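Long-range contacts in proteasome accessory factor B/C (PafBC) (Paenarthrobacter aurescens, PDB 6SJ9), which regulates transcription in the bacterial DNA damage response, probably binding DNA through winged helix-turn-helix domains that it combines with WYL domains: residues Gln140-Pro145 with Gly392-Tyr397; Leu329-Ala334 with Gly615-Val620; Val586-Glu591 with Val639-Pro644. All coordinates share one frame; numbering follows the deposited sequence.

Contact 1. Residues Gln140-Pro145 with Gly392-Tyr397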
ATOM      1  N   GLN A 140       4.549   7.604  -3.654  1.00 62.66           N
ATOM      2  CA  GLN A 140       3.820   8.854  -3.754  1.00 60.57           C
ATOM      3  C   GLN A 140       3.016   9.012  -2.478  1.00 59.82           C
ATOM      4  O   GLN A 140       2.817   8.034  -1.747  1.00 56.75           O
ATOM      5  CB  GLN A 140       2.904   8.827  -4.986  1.00 59.08           C
ATOM      6  CG  GLN A 140       1.724   7.926  -4.815  1.00 62.31           C
ATOM      7  CD  GLN A 140       0.921   7.741  -6.085  1.00 67.55           C
ATOM      8  OE1 GLN A 140       1.238   8.315  -7.127  1.00 73.14           O
ATOM      9  NE2 GLN A 140      -0.146   6.963  -5.993  1.00 65.59           N
ATOM     10  N   PRO A 141       2.535  10.220  -2.168  1.00 60.04           N
ATOM     11  CA  PRO A 141       1.662  10.372  -0.999  1.00 58.43           C
ATOM     12  C   PRO A 141       0.429   9.491  -1.138  1.00 56.70           C
ATOM     13  O   PRO A 141      -0.086   9.260  -2.230  1.00 54.32           O
ATOM     14  CB  PRO A 141       1.298  11.857  -1.016  1.00 54.00           C
ATOM     15  CG  PRO A 141       2.433  12.484  -1.763  1.00 54.95           C
ATOM     16  CD  PRO A 141       2.834  11.516  -2.797  1.00 58.91           C
ATOM     17  N   ARG A 142      -0.028   8.966  -0.028  1.00 58.62           N
ATOM     18  CA  ARG A 142      -1.141   8.038  -0.064  1.00 57.28           C
ATOM     19  C   ARG A 142      -2.431   8.836   0.086  1.00 49.86           C
ATOM     20  O   ARG A 142      -2.675   9.464   1.126  1.00 54.52           O
ATOM     21  CB  ARG A 142      -0.995   6.981   1.024  1.00 67.63           C
ATOM     22  CG  ARG A 142      -2.015   5.885   0.849  1.00 75.28           C
ATOM     23  CD  ARG A 142      -1.626   5.009  -0.314  1.00 81.95           C
ATOM     24  NE  ARG A 142      -0.564   4.077   0.038  1.00 86.53           N
ATOM     25  CZ  ARG A 142      -0.663   2.766  -0.145  1.00 88.17           C
ATOM     26  NH1 ARG A 142       0.342   1.971   0.193  1.00 89.45           N
ATOM     27  NH2 ARG A 142      -1.787   2.254  -0.642  1.00 87.39           N
ATOM     28  N   ILE A 143      -3.227   8.852  -0.970  1.00 41.71           N
ATOM     29  CA  ILE A 143      -4.486   9.561  -0.980  1.00 46.10           C
ATOM     30  C   ILE A 143      -5.574   8.544  -0.773  1.00 49.38           C
ATOM     31  O   ILE A 143      -5.759   7.655  -1.602  1.00 52.76           O
ATOM     32  CB  ILE A 143      -4.727  10.324  -2.275  1.00 48.74           C
ATOM     33  CG1 ILE A 143      -3.517  11.198  -2.610  1.00 57.01           C
ATOM     34  CG2 ILE A 143      -6.057  11.121  -2.106  1.00 47.74           C
ATOM     35  CD1 ILE A 143      -3.311  12.366  -1.735  1.00 55.87           C
ATOM     36  N   LYS A 144      -6.263   8.612   0.348  1.00 50.62           N
ATOM     37  CA  LYS A 144      -7.269   7.598   0.589  1.00 47.66           C
ATOM     38  C   LYS A 144      -8.483   8.268   1.188  1.00 50.99           C
ATOM     39  O   LYS A 144      -8.381   9.382   1.702  1.00 56.61           O
ATOM     40  CB  LYS A 144      -6.667   6.507   1.488  1.00 46.12           C
ATOM     41  CG  LYS A 144      -6.416   6.937   2.878  1.00 50.84           C
ATOM     42  CD  LYS A 144      -6.389   5.755   3.841  1.00 58.41           C
ATOM     43  CE  LYS A 144      -5.067   5.760   4.594  1.00 66.78           C
ATOM     44  NZ  LYS A 144      -4.053   4.724   4.171  1.00 73.23           N
ATOM     45  N   PRO A 145      -9.662   7.658   1.072  1.00 51.25           N
ATOM     46  CA  PRO A 145     -10.833   8.244   1.728  1.00 50.35           C
ATOM     47  C   PRO A 145     -10.613   8.168   3.228  1.00 50.03           C
ATOM     48  O   PRO A 145     -10.017   7.213   3.725  1.00 53.97           O
ATOM     49  CB  PRO A 145     -11.986   7.348   1.274  1.00 51.05           C
ATOM     50  CG  PRO A 145     -11.331   6.008   1.036  1.00 52.43           C
ATOM     51  CD  PRO A 145      -9.977   6.381   0.412  1.00 51.59           C
ATOM     52  N   GLY A 392      -6.437   3.424  -0.787  1.00 44.60           N
ATOM     53  CA  GLY A 392      -5.940   4.155  -1.912  1.00 49.46           C
ATOM     54  C   GLY A 392      -5.108   3.225  -2.752  1.00 59.74           C
ATOM     55  O   GLY A 392      -4.984   2.022  -2.487  1.00 59.65           O
ATOM     56  N   LEU A 393      -4.586   3.795  -3.841  1.00 63.15           N
ATOM     57  CA  LEU A 393      -3.783   3.079  -4.820  1.00 62.48           C
ATOM     58  C   LEU A 393      -2.344   3.549  -4.667  1.00 65.62           C
ATOM     59  O   LEU A 393      -2.087   4.757  -4.784  1.00 67.93           O
ATOM     60  CB  LEU A 393      -4.297   3.331  -6.242  1.00 61.75           C
ATOM     61  CG  LEU A 393      -5.805   3.018  -6.368  1.00 61.28           C
ATOM     62  CD1 LEU A 393      -6.297   3.152  -7.778  1.00 63.17           C
ATOM     63  CD2 LEU A 393      -6.180   1.622  -5.830  1.00 57.91           C
ATOM     64  N   PRO A 394      -1.388   2.686  -4.342  1.00 65.10           N
ATOM     65  CA  PRO A 394       0.004   3.143  -4.292  1.00 65.48           C
ATOM     66  C   PRO A 394       0.470   3.605  -5.670  1.00 66.02           C
ATOM     67  O   PRO A 394      -0.175   3.383  -6.706  1.00 62.89           O
ATOM     68  CB  PRO A 394       0.781   1.921  -3.771  1.00 66.09           C
ATOM     69  CG  PRO A 394      -0.227   1.116  -3.008  1.00 63.78           C
ATOM     70  CD  PRO A 394      -1.555   1.331  -3.766  1.00 64.22           C
ATOM     71  N   GLU A 395       1.651   4.206  -5.686  1.00 65.08           N
ATOM     72  CA  GLU A 395       2.214   4.593  -6.963  1.00 71.01           C
ATOM     73  C   GLU A 395       2.589   3.351  -7.753  1.00 68.45           C
ATOM     74  O   GLU A 395       2.915   2.300  -7.195  1.00 67.66           O
ATOM     75  CB  GLU A 395       3.449   5.473  -6.783  1.00 76.58           C
ATOM     76  CG  GLU A 395       3.765   6.256  -8.048  1.00 83.37           C
ATOM     77  CD  GLU A 395       5.192   6.026  -8.519  1.00 89.31           C
ATOM     78  OE1 GLU A 395       6.042   6.913  -8.286  1.00 91.78           O
ATOM     79  OE2 GLU A 395       5.468   4.947  -9.094  1.00 91.00           O
ATOM     80  N   GLY A 396       2.495   3.479  -9.070  1.00 67.80           N
ATOM     81  CA  GLY A 396       2.734   2.379  -9.961  1.00 71.90           C
ATOM     82  C   GLY A 396       1.603   1.379 -10.028  1.00 74.51           C
ATOM     83  O   GLY A 396       1.698   0.429 -10.813  1.00 74.32           O
ATOM     84  N   TYR A 397       0.488   1.533  -9.119  1.00 73.94           N
ATOM     85  CA  TYR A 397      -0.727   0.728  -9.219  1.00 69.16           C
ATOM     86  C   TYR A 397      -1.735   1.537 -10.041  1.00 72.75           C
ATOM     87  O   TYR A 397      -1.993   2.699  -9.704  1.00 75.06           O
ATOM     88  CB  TYR A 397      -1.312   0.408  -7.830  1.00 67.26           C
ATOM     89  CG  TYR A 397      -2.426  -0.634  -7.902  1.00 66.41           C
ATOM     90  CD1 TYR A 397      -2.128  -1.996  -7.934  1.00 65.58           C
ATOM     91  CD2 TYR A 397      -3.765  -0.255  -8.042  1.00 62.38           C
ATOM     92  CE1 TYR A 397      -3.137  -2.952  -8.038  1.00 63.01           C
ATOM     93  CE2 TYR A 397      -4.781  -1.205  -8.155  1.00 61.39           C
ATOM     94  CZ  TYR A 397      -4.458  -2.559  -8.167  1.00 61.03           C
ATOM     95  OH  TYR A 397      -5.454  -3.516  -8.293  1.00 59.18           O
TER
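The side chains of Q140 and R142 reach the loop 392-397 in two different ways. Q140 lies across E395: its chain is extended beyond CG, the amide carbon CD rests 3.5 Å from E395 CB, and OE1 comes 3.4 Å from E395 CG. The amide thus rests on the CB and CG of E395, whose carboxylate leads away; the amide and carboxylate planes stand 76° apart. At the amide tip, NE2 gives a weak, bent hydrogen bond of 3.2 Å to L393 O.

R142 instead lays a guanidinium face against the ring of P394, with NH2 3.1 Å from P394 CG. Its CG is anti to the backbone N (chi1 -170°), the chain bends at chi2 and chi3, and the guanidinium ends over the ring. G392 O sits at the guanidinium edge, near its plane, while the salt bridge of NH1 to E109 and a weak bond from NH2 to S391 O help to hold its rotation. P394 also packs on L102 and A105 of helix 95-118.

At G392 the backbones close to a CA-H...O contact, G392 CA to I143 O at 3.5 Å; a side chain there would clash with that oxygen.

The two segments run nearly antiparallel without forming a ladder, a loop-to-loop contact between the linker joining helices 95-118 and 147-159 and a loop of the PafC helix-turn-helix domain that ends in a type II beta turn, P394 to Y397.

Contact 2. Residues Leu329-Ala334 with Gly615-Val620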
ATOM      1  N   LEU A 329      -1.913  16.423  27.869  1.00 87.09           N
ATOM      2  CA  LEU A 329      -1.399  15.147  27.408  1.00 87.52           C
ATOM      3  C   LEU A 329      -1.751  14.033  28.387  1.00 91.20           C
ATOM      4  O   LEU A 329      -0.884  13.378  28.959  1.00 94.12           O
ATOM      5  CB  LEU A 329       0.105  15.284  27.293  1.00 87.42           C
ATOM      6  CG  LEU A 329       0.459  16.064  26.053  1.00 87.65           C
ATOM      7  CD1 LEU A 329       1.890  16.546  26.143  1.00 88.44           C
ATOM      8  CD2 LEU A 329       0.228  15.151  24.892  1.00 85.54           C
ATOM      9  N   GLU A 330      -3.045  13.777  28.527  1.00 90.80           N
ATOM     10  CA  GLU A 330      -3.541  12.794  29.488  1.00 93.74           C
ATOM     11  C   GLU A 330      -3.999  11.553  28.736  1.00 91.18           C
ATOM     12  O   GLU A 330      -4.987  11.604  28.000  1.00 90.80           O
ATOM     13  CB  GLU A 330      -4.664  13.363  30.361  1.00 98.57           C
ATOM     14  CG  GLU A 330      -4.192  14.294  31.486  1.00104.93           C
ATOM     15  CD  GLU A 330      -5.320  15.125  32.096  1.00106.43           C
ATOM     16  OE1 GLU A 330      -5.541  16.269  31.644  1.00106.63           O
ATOM     17  OE2 GLU A 330      -5.994  14.631  33.028  1.00107.21           O
ATOM     18  N   PHE A 331      -3.284  10.445  28.917  1.00 91.45           N
ATOM     19  CA  PHE A 331      -3.765   9.241  28.246  1.00 91.93           C
ATOM     20  C   PHE A 331      -4.467   8.343  29.260  1.00 99.60           C
ATOM     21  O   PHE A 331      -4.027   8.268  30.414  1.00103.15           O
ATOM     22  CB  PHE A 331      -2.612   8.473  27.588  1.00 85.59           C
ATOM     23  CG  PHE A 331      -2.044   9.150  26.360  1.00 81.81           C
ATOM     24  CD1 PHE A 331      -2.635   8.975  25.117  1.00 76.62           C
ATOM     25  CD2 PHE A 331      -0.914   9.951  26.448  1.00 81.07           C
ATOM     26  CE1 PHE A 331      -2.124   9.587  23.991  1.00 73.07           C
ATOM     27  CE2 PHE A 331      -0.403  10.565  25.325  1.00 78.23           C
ATOM     28  CZ  PHE A 331      -1.008  10.380  24.093  1.00 74.65           C
ATOM     29  N   PRO A 332      -5.566   7.659  28.923  1.00103.79           N
ATOM     30  CA  PRO A 332      -6.176   6.727  29.882  1.00110.27           C
ATOM     31  C   PRO A 332      -5.289   5.511  30.098  1.00119.98           C
ATOM     32  O   PRO A 332      -4.305   5.287  29.392  1.00120.30           O
ATOM     33  CB  PRO A 332      -7.502   6.329  29.214  1.00105.78           C
ATOM     34  CG  PRO A 332      -7.732   7.344  28.147  1.00102.43           C
ATOM     35  CD  PRO A 332      -6.361   7.753  27.688  1.00101.36           C
ATOM     36  N   GLU A 333      -5.674   4.690  31.077  1.00130.63           N
ATOM     37  CA  GLU A 333      -4.940   3.461  31.379  1.00141.58           C
ATOM     38  C   GLU A 333      -4.973   2.444  30.244  1.00152.66           C
ATOM     39  O   GLU A 333      -4.367   1.373  30.351  1.00152.92           O
ATOM     40  CB  GLU A 333      -5.475   2.821  32.661  1.00140.19           C
ATOM     41  CG  GLU A 333      -5.260   3.679  33.891  1.00139.64           C
ATOM     42  CD  GLU A 333      -3.791   3.781  34.264  1.00137.68           C
ATOM     43  OE1 GLU A 333      -3.128   2.730  34.392  1.00136.41           O
ATOM     44  OE2 GLU A 333      -3.292   4.916  34.403  1.00137.30           O
ATOM     45  N   ALA A 334      -5.674   2.773  29.159  1.00165.11           N
ATOM     46  CA  ALA A 334      -5.812   1.922  27.981  1.00166.34           C
ATOM     47  C   ALA A 334      -6.471   0.585  28.299  1.00170.36           C
ATOM     48  O   ALA A 334      -6.237  -0.401  27.601  1.00171.45           O
ATOM     49  CB  ALA A 334      -4.466   1.693  27.279  1.00167.91           C
ATOM     50  N   GLY A 615     -12.288  14.218  18.462  1.00 71.75           N
ATOM     51  CA  GLY A 615     -10.878  14.150  18.134  1.00 68.25           C
ATOM     52  C   GLY A 615     -10.161  13.194  19.059  1.00 69.01           C
ATOM     53  O   GLY A 615     -10.771  12.517  19.884  1.00 69.40           O
ATOM     54  N   LEU A 616      -8.834  13.153  18.941  1.00 67.32           N
ATOM     55  CA  LEU A 616      -8.101  12.316  19.881  1.00 63.74           C
ATOM     56  C   LEU A 616      -6.628  12.683  19.911  1.00 62.00           C
ATOM     57  O   LEU A 616      -6.092  13.222  18.943  1.00 63.10           O
ATOM     58  CB  LEU A 616      -8.215  10.826  19.569  1.00 61.02           C
ATOM     59  CG  LEU A 616      -7.824  10.326  18.186  1.00 60.61           C
ATOM     60  CD1 LEU A 616      -7.406   8.902  18.260  1.00 56.32           C
ATOM     61  CD2 LEU A 616      -9.010  10.414  17.309  1.00 62.65           C
ATOM     62  N   LEU A 617      -6.006  12.423  21.058  1.00 57.95           N
ATOM     63  CA  LEU A 617      -4.565  12.344  21.157  1.00 60.24           C
ATOM     64  C   LEU A 617      -4.097  10.986  20.695  1.00 59.52           C
ATOM     65  O   LEU A 617      -4.729   9.965  20.976  1.00 61.88           O
ATOM     66  CB  LEU A 617      -4.079  12.547  22.591  1.00 61.15           C
ATOM     67  CG  LEU A 617      -4.476  13.802  23.359  1.00 69.84           C
ATOM     68  CD1 LEU A 617      -3.834  13.763  24.757  1.00 73.26           C
ATOM     69  CD2 LEU A 617      -4.104  15.078  22.612  1.00 72.40           C
ATOM     70  N   ALA A 618      -2.955  10.962  20.035  1.00 57.19           N
ATOM     71  CA  ALA A 618      -2.443   9.697  19.525  1.00 55.75           C
ATOM     72  C   ALA A 618      -0.929   9.707  19.541  1.00 54.51           C
ATOM     73  O   ALA A 618      -0.299  10.583  18.941  1.00 56.22           O
ATOM     74  CB  ALA A 618      -2.967   9.427  18.122  1.00 50.84           C
ATOM     75  N   GLU A 619      -0.363   8.749  20.235  1.00 53.80           N
ATOM     76  CA  GLU A 619       1.069   8.541  20.275  1.00 55.36           C
ATOM     77  C   GLU A 619       1.442   7.504  19.212  1.00 51.65           C
ATOM     78  O   GLU A 619       0.966   6.369  19.268  1.00 50.28           O
ATOM     79  CB  GLU A 619       1.413   8.058  21.679  1.00 62.21           C
ATOM     80  CG  GLU A 619       2.833   8.011  22.050  1.00 71.79           C
ATOM     81  CD  GLU A 619       2.972   7.556  23.479  1.00 81.19           C
ATOM     82  OE1 GLU A 619       3.126   8.416  24.372  1.00 86.02           O
ATOM     83  OE2 GLU A 619       2.853   6.329  23.705  1.00 83.91           O
ATOM     84  N   VAL A 620       2.235   7.891  18.221  1.00 53.48           N
ATOM     85  CA  VAL A 620       2.564   7.008  17.105  1.00 54.32           C
ATOM     86  C   VAL A 620       4.077   6.975  16.891  1.00 56.27           C
ATOM     87  O   VAL A 620       4.777   7.958  17.138  1.00 57.93           O
ATOM     88  CB  VAL A 620       1.847   7.442  15.789  1.00 55.19           C
ATOM     89  CG1 VAL A 620       0.343   7.478  15.992  1.00 53.10           C
ATOM     90  CG2 VAL A 620       2.309   8.765  15.346  1.00 57.87           C
TER
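L329 and L617 are the closest backbone pair, their CA atoms 7.5 Å apart, and the irregular segment 329-334 passes over the sheet at strand 616-620, with side chains between and no hydrogen bond across.

L617 points toward this segment and meets it with two parts. Its CB lies 3.8 Å from F331 CE1, whereas its CD1 reaches over a face of the F331 ring and on to the backbone, 3.9 Å from L329 CA. The same methyl is 4.3 Å from L329 CD2.

F331 carries its CG anti to its own carbonyl carbon (chi1 -72°), and the ring reaches the strand with its CE1-CZ end. A618 N stands at the ring edge, near its plane, while CZ comes 4.1 Å from E619 CB. The carboxylate of E619 is engaged by R607 in a salt bridge, and R607 and A609 of strand 607-610 also touch the phenyl ring. An alanine in place of F331 would remove the ring, and would probably open a gap beside L617 CB and CD1 and E619 CB.

Strand 616-622 is an inner strand of a four-stranded antiparallel sheet in the order 2-3-1-4, the arrangement of the ferredoxin-like fold, here in the second WCX domain, and L329 to F331 cover part of the sheet face that L617 and E619 share.

Contact 3. Residues Val586-Glu591 with Val639-Pro644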
ATOM      1  N   VAL A 586      10.893   7.143  15.611  1.00 51.69           N
ATOM      2  CA  VAL A 586      10.816   8.302  16.482  1.00 53.81           C
ATOM      3  C   VAL A 586       9.390   8.370  17.024  1.00 54.03           C
ATOM      4  O   VAL A 586       8.418   8.234  16.274  1.00 56.04           O
ATOM      5  CB  VAL A 586      11.255   9.588  15.761  1.00 60.75           C
ATOM      6  CG1 VAL A 586      11.490   9.313  14.331  1.00 61.67           C
ATOM      7  CG2 VAL A 586      10.267  10.687  15.931  1.00 65.21           C
ATOM      8  N   LEU A 587       9.260   8.542  18.322  1.00 57.70           N
ATOM      9  CA  LEU A 587       7.963   8.575  18.988  1.00 58.38           C
ATOM     10  C   LEU A 587       7.378   9.989  18.986  1.00 58.20           C
ATOM     11  O   LEU A 587       8.073  10.957  19.302  1.00 60.00           O
ATOM     12  CB  LEU A 587       8.131   8.032  20.406  1.00 62.47           C
ATOM     13  CG  LEU A 587       6.885   7.734  21.236  1.00 66.69           C
ATOM     14  CD1 LEU A 587       6.353   8.981  21.931  1.00 68.66           C
ATOM     15  CD2 LEU A 587       5.808   7.051  20.358  1.00 65.23           C
ATOM     16  N   VAL A 588       6.140  10.127  18.523  1.00 56.84           N
ATOM     17  CA  VAL A 588       5.521  11.431  18.313  1.00 57.42           C
ATOM     18  C   VAL A 588       4.132  11.394  18.929  1.00 58.84           C
ATOM     19  O   VAL A 588       3.459  10.363  18.887  1.00 59.64           O
ATOM     20  CB  VAL A 588       5.441  11.799  16.819  1.00 56.09           C
ATOM     21  CG1 VAL A 588       4.736  13.106  16.636  1.00 54.62           C
ATOM     22  CG2 VAL A 588       6.829  11.832  16.192  1.00 54.81           C
ATOM     23  N   CYS A 589       3.736  12.477  19.573  1.00 59.55           N
ATOM     24  CA  CYS A 589       2.393  12.632  20.110  1.00 59.77           C
ATOM     25  C   CYS A 589       1.645  13.616  19.221  1.00 60.62           C
ATOM     26  O   CYS A 589       2.132  14.724  18.990  1.00 62.42           O
ATOM     27  CB  CYS A 589       2.449  13.120  21.557  1.00 64.39           C
ATOM     28  SG  CYS A 589       0.838  13.237  22.279  1.00 70.28           S
ATOM     29  N   LEU A 590       0.502  13.186  18.677  1.00 58.06           N
ATOM     30  CA  LEU A 590      -0.312  13.935  17.723  1.00 54.39           C
ATOM     31  C   LEU A 590      -1.623  14.318  18.374  1.00 53.91           C
ATOM     32  O   LEU A 590      -2.115  13.598  19.243  1.00 54.14           O
ATOM     33  CB  LEU A 590      -0.658  13.092  16.463  1.00 50.03           C
ATOM     34  CG  LEU A 590       0.451  12.499  15.626  1.00 47.66           C
ATOM     35  CD1 LEU A 590      -0.100  11.615  14.484  1.00 48.46           C
ATOM     36  CD2 LEU A 590       1.375  13.568  15.106  1.00 51.64           C
ATOM     37  N   GLU A 591      -2.214  15.423  17.918  1.00 56.11           N
ATOM     38  CA  GLU A 591      -3.645  15.653  18.074  1.00 55.05           C
ATOM     39  C   GLU A 591      -4.310  15.501  16.706  1.00 54.35           C
ATOM     40  O   GLU A 591      -3.831  16.048  15.712  1.00 52.86           O
ATOM     41  CB  GLU A 591      -3.974  17.026  18.645  1.00 56.76           C
ATOM     42  CG  GLU A 591      -5.490  17.236  18.769  1.00 60.17           C
ATOM     43  CD  GLU A 591      -5.866  18.556  19.418  1.00 64.16           C
ATOM     44  OE1 GLU A 591      -4.953  19.311  19.803  1.00 66.60           O
ATOM     45  OE2 GLU A 591      -7.072  18.852  19.522  1.00 65.01           O
ATOM     46  N   VAL A 639      -4.312  17.145  11.574  1.00 51.18           N
ATOM     47  CA  VAL A 639      -3.202  16.669  12.385  1.00 51.83           C
ATOM     48  C   VAL A 639      -2.381  17.841  12.883  1.00 52.70           C
ATOM     49  O   VAL A 639      -2.169  18.816  12.159  1.00 54.58           O
ATOM     50  CB  VAL A 639      -2.264  15.743  11.596  1.00 56.30           C
ATOM     51  CG1 VAL A 639      -1.309  15.098  12.551  1.00 59.03           C
ATOM     52  CG2 VAL A 639      -3.052  14.694  10.865  1.00 58.46           C
ATOM     53  N   ARG A 640      -1.880  17.717  14.106  1.00 52.55           N
ATOM     54  CA  ARG A 640      -0.846  18.599  14.612  1.00 57.40           C
ATOM     55  C   ARG A 640       0.104  17.776  15.465  1.00 61.45           C
ATOM     56  O   ARG A 640      -0.266  16.717  15.994  1.00 59.46           O
ATOM     57  CB  ARG A 640      -1.475  19.767  15.405  1.00 57.80           C
ATOM     58  CG  ARG A 640      -2.264  19.314  16.651  1.00 56.28           C
ATOM     59  CD  ARG A 640      -2.900  20.522  17.476  1.00 63.15           C
ATOM     60  NE  ARG A 640      -1.942  21.516  17.941  1.00 67.81           N
ATOM     61  CZ  ARG A 640      -2.184  22.403  18.919  1.00 71.70           C
ATOM     62  NH1 ARG A 640      -3.351  22.418  19.566  1.00 68.23           N
ATOM     63  NH2 ARG A 640      -1.257  23.295  19.238  1.00 71.59           N
ATOM     64  N   ILE A 641       1.338  18.251  15.574  1.00 63.05           N
ATOM     65  CA  ILE A 641       2.348  17.620  16.415  1.00 63.48           C
ATOM     66  C   ILE A 641       2.367  18.341  17.768  1.00 64.33           C
ATOM     67  O   ILE A 641       2.501  19.568  17.817  1.00 63.13           O
ATOM     68  CB  ILE A 641       3.733  17.638  15.754  1.00 64.42           C
ATOM     69  CG1 ILE A 641       3.701  16.887  14.433  1.00 63.18           C
ATOM     70  CG2 ILE A 641       4.738  16.950  16.642  1.00 67.93           C
ATOM     71  CD1 ILE A 641       4.875  17.160  13.596  1.00 62.65           C
ATOM     72  N   LEU A 642       2.156  17.589  18.854  1.00 65.80           N
ATOM     73  CA  LEU A 642       2.249  18.125  20.215  1.00 70.49           C
ATOM     74  C   LEU A 642       3.648  17.974  20.813  1.00 73.19           C
ATOM     75  O   LEU A 642       4.196  18.929  21.358  1.00 74.73           O
ATOM     76  CB  LEU A 642       1.229  17.404  21.113  1.00 63.87           C
ATOM     77  CG  LEU A 642      -0.210  17.482  20.589  1.00 58.68           C
ATOM     78  CD1 LEU A 642      -1.174  16.815  21.509  1.00 60.17           C
ATOM     79  CD2 LEU A 642      -0.602  18.928  20.421  1.00 56.36           C
ATOM     80  N   GLU A 643       4.261  16.802  20.658  1.00 74.79           N
ATOM     81  CA  GLU A 643       5.568  16.458  21.203  1.00 77.89           C
ATOM     82  C   GLU A 643       6.246  15.482  20.269  1.00 74.08           C
ATOM     83  O   GLU A 643       5.583  14.603  19.708  1.00 74.85           O
ATOM     84  CB  GLU A 643       5.465  15.811  22.591  1.00 85.85           C
ATOM     85  CG  GLU A 643       5.041  16.725  23.692  1.00 96.74           C
ATOM     86  CD  GLU A 643       5.102  16.034  25.045  1.00103.62           C
ATOM     87  OE1 GLU A 643       5.423  14.818  25.077  1.00102.80           O
ATOM     88  OE2 GLU A 643       4.897  16.732  26.071  1.00107.98           O
ATOM     89  N   PRO A 644       7.566  15.541  20.156  1.00 72.50           N
ATOM     90  CA  PRO A 644       8.422  16.473  20.884  1.00 72.36           C
ATOM     91  C   PRO A 644       8.461  17.851  20.234  1.00 73.66           C
ATOM     92  O   PRO A 644       8.140  17.989  19.056  1.00 74.93           O
ATOM     93  CB  PRO A 644       9.780  15.784  20.839  1.00 71.01           C
ATOM     94  CG  PRO A 644       9.739  14.981  19.563  1.00 69.19           C
ATOM     95  CD  PRO A 644       8.339  14.476  19.498  1.00 68.14           C
TER
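R640 and E591 lie side by side and point the same way from an antiparallel hydrogen-bonded pair. From CB of R640, CG takes the position between the backbone N and the carbonyl carbon (chi1 62°), 3.5 Å from E591 CB. CD follows at 3.3 Å from E591 OE1. The chain then bends at chi3, and NH1 forms a salt bridge of 3.5 Å with the same OE1, the guanidinium and carboxylate planes 29° apart. NH1 also donates to P325 O and NH2, weakly, to A324 O; L642 CD2 sits over one guanidinium face, toward its rim.

These strands, 586-592 and 639-643, are first and fourth in the chain order of a ferredoxin-like sheet, 639-643 being an outermost strand. A classic beta bulge interrupts their ladder: L642 and E643 both face C589, whose O accepts L642 N at 2.9 Å and, weakly, E643 N at 3.4 Å. C589 N returns a nearly straight bond of 2.8 Å to E643 O.

On the opposite face from R640, L590 CD2 packs 4.0 Å from V639 CG1, and V588 CG1 meets I641 CG2. Helix 627-634 covers this side through L628 and F631. Past the bulge, P644, preceded by a cis peptide, brings its CD 3.5 Å from L587 O and occupies the N-cap position of helix 645-659.

How the contacts relate
From the N terminus, the chain first passes 140-145, whose partner 392-397 closes a loop of 246 intervening residues; contact 1 thereby joins the loop after helix 95-118 to the loop after helix 378-389. Before it closes, 329-334 begins contact 2, which ends only at 615-620, so contacts 1 and 2 cross. Contact 2 brings the linker after helix 305-323 onto the sheet of the second WCX domain. Contact 3 opens at 586-591, within that span, and closes beyond it at 639-644, crossing contact 2 but following contact 1 in series. Contacts 2 and 3 share one sheet: A618 O probably bonds to L590 N. Contact 1 lies apart, its centre about 28 Å from that of contact 2 and about 24 Å from that of contact 3.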